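Transcriptional regulator, TetR family (Vibrio parahaemolyticus, PDB 3HE0) probably binds regulatory DNA through an N-terminal helix-turn-helix domain and controls transcription, as members of the TetR family generally do. Local coordinates at residues F52-K55 against E56-L59; G77-D80 against D81-L84; F138-G141 against K142-V146. All coordinates share one frame; numbering follows the deposited sequence.

Interaction 1 lies in the probable DNA-binding domain, and interactions 2 and 3 lie together on the opposite side of the chain's centre. Between centres, interaction 1 is about 38 Å from interaction 2 and about 41 Å from interaction 3, and helix 55-74 runs from interaction 1 toward the loop of interaction 2. Interactions 2 and 3, about 14 Å apart between centres, touch directly: Leu84 CD1 packs on Gly141 CA at 3.4 Å, which sets the start of helix 84-97 against the end of helix 132-143. A glycerol and a sulfate, probably from the crystallisation liquor, are bound beside interaction 3.

Interaction 1 (F52-K55 against E56-L59); sequences FSDK and EHLL
Asp54 OD1 takes two hydrogen bonds from His57. The backbone His57 N comes in nearly along the C-O bond at 2.7 Å from Asp54 OD1, and this is the N-cap bond of helix 55-74. His57 ND1 reaches the same oxygen at 2.8 Å, with Asp54 OD1 close to the ring plane but ND1 well above the carboxylate plane. The ND1 bond limits the ring's rotation, while the two together hold the carboxylate. Ser53 OG sits over one face of that ring.

Asp54 holds CG between its backbone N and carbonyl carbon (chi1 60°), which turns the carboxylate back over the first helical turn. Glu56 stacks its carboxylate on that of Asp54, planes 23° apart, with OD1 and OE1 3.6 Å from each other; the like charges may raise the proton affinity of either group. A water donates to Asp54 OD2.

On the buried side, Leu58 CD1 stands 3.5 Å from the Phe52 ring centroid, almost on the ring normal, a CH-pi contact. Both residues also pack on Leu17 of helix 13-27. This is an aspartate N-cap at the junction between the predicted helix-turn-helix and helix 55-74 of a TetR-type domain.

Interaction 2 (G77-D80 against D81-L84); sequences GVND and DMPL
Asn79 and Met82, the latter present as selenomethionine, close a type I beta turn through the bond from Met82 N to Asn79 O at 3.0 Å. The same N-H also makes a weak bond to the side chain, Met82 N lying 3.1 Å from Asn79 OD1, so main-chain and side-chain oxygens of one residue share a single donor.

What brings the amide there is the first torsion of Asn79. Its CG stands between the backbone N and the carbonyl carbon (chi1 75°), which bends OD1 back over the turn, where it also comes within 2.9 Å of Asp81 N. The oxygen lies close against Asp81 CB as well. Beyond that methylene the Asp81 carboxylate is turned steeply to the Asn79 amide, the two planes 78° apart, and its residue is exposed.

Met82 runs its side chain back alongside the chain that leads into the turn. With the chain extended beyond CG (chi2 176°), CB and CG pass beside Asn79 O, and SE continues to 4.0 Å from Asn79 N.

Outward from the turn, Asp80 OD1 accepts from Gln133 NE2, and its other oxygen, OD2, makes a long, weak ion pair with Arg136, while Met82 O accepts from Arg87 NE. Val78 packs on Arg87, Thr90 and Met91, and Met82 on Thr90. Pro83 then takes the N-cap position, directly before helix 84-97. The turn thus forms a surface link between helix 55-74 and helix 84-97, laid along the side of the latter and tied through Gln133 to helix 132-143.

Interaction 3 (F138-G141 against K142-V146); sequences FNQG and KEEGV
Gly141 and Val146 close the end of helix 132-143 in a Schellman motif. Val146 N donates to Gly141 O at 2.9 Å, and Gly145 N turns back to Lys142 O at 3.0 Å, with Gly145 at positive phi where the chain leaves the helix. This is the compact part: Gly141 is buried, and Val146 CB lies against Gly141 O. Phe138, also buried, turns its ring to Leu155 and Ser156 of helix 152-158.

The outer side is looser and polar. Gln140 and Glu144, one turn apart, lie side by side and point the same way. Gln140 NE2 donates to Glu144 OE2 at 2.9 Å, nearly straight at 164°. The donor comes from the syn side but tilted out of the carboxylate plane, while the acceptor lies in the amide plane; the two planes are 83° apart, so the groups meet almost perpendicular. Gln140 reaches there with CG anti to its backbone nitrogen (chi1 -172°) and the chain extended. The Glu143 chain runs past Asn139 O, CG 3.0 Å from it.

Lys142 bends at chi3, its aliphatic part passing Phe138 O, and its amine is held by Leu150 O and Asn152 OD1 and also bonds the glycerol, probably from the crystallisation liquor. Asn152 ND2 also donates to Asn139 OD1, and a water accepts from Lys142 NZ at 3.0 Å.

Interaction 1 (F52-K55 against E56-L59)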
loop_
_atom_site.group_PDB
_atom_site.type_symbol
_atom_site.label_atom_id
_atom_site.label_comp_id
_atom_site.label_asym_id
_atom_site.label_seq_id
_atom_site.Cartn_x
_atom_site.Cartn_y
_atom_site.Cartn_z
ATOM N N PHE A 52 -21.491 16.182 13.674
ATOM C CA PHE A 52 -21.356 15.765 12.273
ATOM C C PHE A 52 -22.719 15.768 11.632
ATOM O O PHE A 52 -23.663 15.298 12.248
ATOM C CB PHE A 52 -20.747 14.360 12.218
ATOM C CG PHE A 52 -19.459 14.266 12.941
ATOM C CD1 PHE A 52 -18.285 14.730 12.344
ATOM C CD2 PHE A 52 -19.415 13.816 14.237
ATOM C CE1 PHE A 52 -17.062 14.692 13.025
ATOM C CE2 PHE A 52 -18.206 13.783 14.932
ATOM C CZ PHE A 52 -17.018 14.202 14.303
ATOM N N SER A 53 -22.866 16.314 10.429
ATOM C CA SER A 53 -24.191 16.390 9.821
ATOM C C SER A 53 -24.732 15.022 9.433
ATOM O O SER A 53 -25.905 14.784 9.573
ATOM C CB SER A 53 -24.210 17.321 8.615
ATOM O OG SER A 53 -23.038 17.188 7.851
ATOM N N ASP A 54 -23.872 14.104 9.033
ATOM C CA ASP A 54 -24.299 12.799 8.578
ATOM C C ASP A 54 -23.086 11.868 8.478
ATOM O O ASP A 54 -21.930 12.289 8.716
ATOM C CB ASP A 54 -24.983 12.941 7.205
ATOM C CG ASP A 54 -24.068 13.540 6.142
ATOM O OD1 ASP A 54 -22.849 13.483 6.264
ATOM O OD2 ASP A 54 -24.567 14.084 5.156
ATOM N N LYS A 55 -23.342 10.609 8.118
ATOM C CA LYS A 55 -22.290 9.590 8.107
ATOM C C LYS A 55 -21.170 10.017 7.200
ATOM O O LYS A 55 -20.005 9.896 7.549
ATOM C CB LYS A 55 -22.849 8.233 7.656
ATOM C CG LYS A 55 -21.865 7.042 7.782
ATOM C CD LYS A 55 -22.632 5.675 7.747
ATOM C CE LYS A 55 -22.248 4.770 6.555
ATOM N NZ LYS A 55 -21.152 3.762 6.890
ATOM N N GLU A 56 -21.532 10.557 6.042
ATOM C CA GLU A 56 -20.553 10.906 5.012
ATOM C C GLU A 56 -19.620 11.998 5.498
ATOM O O GLU A 56 -18.417 11.925 5.302
ATOM C CB GLU A 56 -21.264 11.359 3.735
ATOM C CG GLU A 56 -22.256 10.340 3.196
ATOM C CD GLU A 56 -23.721 10.551 3.650
ATOM O OE1 GLU A 56 -24.048 10.409 4.871
ATOM O OE2 GLU A 56 -24.567 10.834 2.741
ATOM N N HIS A 57 -20.163 12.996 6.189
ATOM C CA HIS A 57 -19.293 14.048 6.746
ATOM C C HIS A 57 -18.388 13.527 7.827
ATOM O O HIS A 57 -17.212 13.856 7.863
ATOM C CB HIS A 57 -20.106 15.252 7.230
ATOM C CG HIS A 57 -20.569 16.113 6.115
ATOM N ND1 HIS A 57 -21.741 15.871 5.428
ATOM C CD2 HIS A 57 -19.992 17.180 5.523
ATOM C CE1 HIS A 57 -21.887 16.786 4.488
ATOM N NE2 HIS A 57 -20.828 17.577 4.508
ATOM N N LEU A 58 -18.926 12.668 8.671
ATOM C CA LEU A 58 -18.098 11.976 9.671
ATOM C C LEU A 58 -16.931 11.242 9.009
ATOM O O LEU A 58 -15.811 11.365 9.452
ATOM C CB LEU A 58 -18.926 11.002 10.496
ATOM C CG LEU A 58 -18.197 10.121 11.501
ATOM C CD1 LEU A 58 -17.476 10.946 12.576
ATOM C CD2 LEU A 58 -19.264 9.206 12.110
ATOM N N LEU A 59 -17.193 10.500 7.936
ATOM C CA LEU A 59 -16.109 9.743 7.264
ATOM C C LEU A 59 -14.990 10.664 6.779
ATOM O O LEU A 59 -13.804 10.362 6.955
ATOM C CB LEU A 59 -16.658 8.842 6.120
ATOM C CG LEU A 59 -17.662 7.770 6.621
ATOM C CD1 LEU A 59 -18.226 6.828 5.557
ATOM C CD2 LEU A 59 -17.052 6.936 7.736
HETATM O O HOH W 1 -23.659 14.144 2.848
#

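Interaction 2 (G77-D80 against D81-L84)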
loop_
_atom_site.group_PDB
_atom_site.type_symbol
_atom_site.label_atom_id
_atom_site.label_comp_id
_atom_site.label_asym_id
_atom_site.label_seq_id
_atom_site.Cartn_x
_atom_site.Cartn_y
_atom_site.Cartn_z
ATOM N N GLY A 77 9.958 13.921 16.597
ATOM C CA GLY A 77 11.368 13.992 16.901
ATOM C C GLY A 77 12.229 14.626 15.833
ATOM O O GLY A 77 13.441 14.695 15.986
ATOM N N VAL A 78 11.642 15.074 14.731
ATOM C CA VAL A 78 12.456 15.724 13.712
ATOM C C VAL A 78 12.650 17.179 14.093
ATOM O O VAL A 78 11.695 17.848 14.455
ATOM C CB VAL A 78 11.799 15.666 12.337
ATOM C CG1 VAL A 78 12.644 16.397 11.317
ATOM C CG2 VAL A 78 11.584 14.232 11.937
ATOM N N ASN A 79 13.872 17.683 14.024
ATOM C CA ASN A 79 14.018 19.130 13.917
ATOM C C ASN A 79 14.925 19.503 12.776
ATOM O O ASN A 79 15.875 18.771 12.429
ATOM C CB ASN A 79 14.420 19.799 15.240
ATOM C CG ASN A 79 15.860 19.596 15.590
ATOM O OD1 ASN A 79 16.753 19.881 14.798
ATOM N ND2 ASN A 79 16.107 19.141 16.815
ATOM N N ASP A 80 14.625 20.655 12.186
ATOM C CA ASP A 80 15.278 21.066 10.953
ATOM C C ASP A 80 16.731 21.462 11.179
ATOM O O ASP A 80 17.447 21.679 10.207
ATOM C CB ASP A 80 14.474 22.173 10.264
ATOM C CG ASP A 80 13.016 21.757 9.993
ATOM O OD1 ASP A 80 12.682 20.546 10.090
ATOM O OD2 ASP A 80 12.195 22.647 9.691
ATOM N N ASP A 81 17.165 21.532 12.444
ATOM C CA ASP A 81 18.590 21.651 12.774
ATOM C C ASP A 81 19.418 20.402 12.483
ATOM O O ASP A 81 20.597 20.519 12.161
ATOM C CB ASP A 81 18.777 22.014 14.244
ATOM C CG ASP A 81 18.231 23.385 14.579
ATOM O OD1 ASP A 81 17.343 23.877 13.838
ATOM O OD2 ASP A 81 18.696 23.969 15.583
HETATM N N MSE A 82 18.820 19.214 12.604
HETATM C CA MSE A 82 19.533 17.952 12.326
HETATM C C MSE A 82 20.107 17.978 10.902
HETATM O O MSE A 82 19.597 18.698 10.035
HETATM C CB MSE A 82 18.590 16.731 12.446
HETATM C CG MSE A 82 17.986 16.418 13.845
HETATM SE SE MSE A 82 16.672 14.863 13.863
HETATM C CE MSE A 82 16.200 14.896 15.782
ATOM N N PRO A 83 21.167 17.188 10.647
ATOM C CA PRO A 83 21.590 16.964 9.269
ATOM C C PRO A 83 20.523 16.220 8.451
ATOM O O PRO A 83 19.647 15.565 9.021
ATOM C CB PRO A 83 22.858 16.115 9.418
ATOM C CG PRO A 83 23.345 16.424 10.764
ATOM C CD PRO A 83 22.128 16.626 11.603
ATOM N N LEU A 84 20.605 16.349 7.126
ATOM C CA LEU A 84 19.586 15.816 6.223
ATOM C C LEU A 84 19.359 14.347 6.499
ATOM O O LEU A 84 18.240 13.929 6.759
ATOM C CB LEU A 84 20.003 15.973 4.752
ATOM C CG LEU A 84 19.642 17.254 3.999
ATOM C CD1 LEU A 84 19.920 17.001 2.560
ATOM C CD2 LEU A 84 18.209 17.672 4.190
#

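Interaction 3 (F138-G141 against K142-V146)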
loop_
_atom_site.group_PDB
_atom_site.type_symbol
_atom_site.label_atom_id
_atom_site.label_comp_id
_atom_site.label_asym_id
_atom_site.label_seq_id
_atom_site.Cartn_x
_atom_site.Cartn_y
_atom_site.Cartn_z
ATOM N N PHE A 138 13.121 17.331 1.555
ATOM C CA PHE A 138 13.376 17.087 0.122
ATOM C C PHE A 138 13.797 18.410 -0.579
ATOM O O PHE A 138 14.731 18.424 -1.399
ATOM C CB PHE A 138 12.147 16.482 -0.555
ATOM C CG PHE A 138 11.856 15.041 -0.177
ATOM C CD1 PHE A 138 12.869 14.077 -0.110
ATOM C CD2 PHE A 138 10.557 14.634 0.093
ATOM C CE1 PHE A 138 12.583 12.762 0.246
ATOM C CE2 PHE A 138 10.268 13.291 0.427
ATOM C CZ PHE A 138 11.275 12.373 0.502
ATOM N N ASN A 139 13.147 19.523 -0.230
ATOM C CA ASN A 139 13.520 20.821 -0.812
ATOM C C ASN A 139 14.928 21.193 -0.451
ATOM O O ASN A 139 15.703 21.604 -1.316
ATOM C CB ASN A 139 12.573 21.947 -0.396
ATOM C CG ASN A 139 11.191 21.786 -0.987
ATOM O OD1 ASN A 139 11.011 21.154 -2.036
ATOM N ND2 ASN A 139 10.210 22.359 -0.325
ATOM N N GLN A 140 15.280 21.009 0.811
ATOM C CA GLN A 140 16.600 21.370 1.263
ATOM C C GLN A 140 17.658 20.501 0.608
ATOM O O GLN A 140 18.685 20.999 0.112
ATOM C CB GLN A 140 16.677 21.260 2.774
ATOM C CG GLN A 140 17.949 21.803 3.310
ATOM C CD GLN A 140 17.964 21.887 4.813
ATOM O OE1 GLN A 140 16.912 21.844 5.468
ATOM N NE2 GLN A 140 19.167 21.999 5.380
ATOM N N GLY A 141 17.384 19.208 0.567
ATOM C CA GLY A 141 18.247 18.279 -0.117
ATOM C C GLY A 141 18.486 18.628 -1.561
ATOM O O GLY A 141 19.611 18.505 -2.032
ATOM N N LYS A 142 17.434 19.029 -2.273
ATOM C CA LYS A 142 17.569 19.395 -3.687
ATOM C C LYS A 142 18.345 20.695 -3.790
ATOM O O LYS A 142 19.226 20.809 -4.627
ATOM C CB LYS A 142 16.207 19.507 -4.401
ATOM C CG LYS A 142 15.560 18.155 -4.742
ATOM C CD LYS A 142 14.248 18.316 -5.507
ATOM C CE LYS A 142 13.068 18.664 -4.625
ATOM N NZ LYS A 142 11.787 18.747 -5.399
ATOM N N GLU A 143 18.039 21.655 -2.921
ATOM C CA GLU A 143 18.733 22.928 -2.926
ATOM C C GLU A 143 20.223 22.702 -2.712
ATOM O O GLU A 143 21.058 23.363 -3.335
ATOM C CB GLU A 143 18.139 23.865 -1.862
ATOM C CG GLU A 143 16.701 24.331 -2.243
ATOM C CD GLU A 143 15.832 24.856 -1.079
ATOM O OE1 GLU A 143 16.367 25.107 0.023
ATOM O OE2 GLU A 143 14.603 25.033 -1.287
ATOM N N GLU A 144 20.554 21.729 -1.865
ATOM C CA GLU A 144 21.954 21.429 -1.537
ATOM C C GLU A 144 22.653 20.541 -2.550
ATOM O O GLU A 144 23.810 20.197 -2.364
ATOM C CB GLU A 144 22.049 20.789 -0.143
ATOM C CG GLU A 144 21.820 21.795 0.979
ATOM C CD GLU A 144 21.628 21.153 2.353
ATOM O OE1 GLU A 144 21.856 19.941 2.513
ATOM O OE2 GLU A 144 21.254 21.884 3.301
ATOM N N GLY A 145 21.954 20.138 -3.604
ATOM C CA GLY A 145 22.548 19.285 -4.622
ATOM C C GLY A 145 22.735 17.841 -4.180
ATOM O O GLY A 145 23.451 17.077 -4.833
ATOM N N VAL A 146 22.074 17.456 -3.086
ATOM C CA VAL A 146 22.208 16.119 -2.525
ATOM C C VAL A 146 21.237 15.167 -3.171
ATOM O O VAL A 146 21.618 14.073 -3.592
ATOM C CB VAL A 146 22.006 16.158 -1.004
ATOM C CG1 VAL A 146 21.788 14.753 -0.436
ATOM C CG2 VAL A 146 23.207 16.846 -0.372
HETATM O O HOH W 2 10.195 21.113 -4.337
#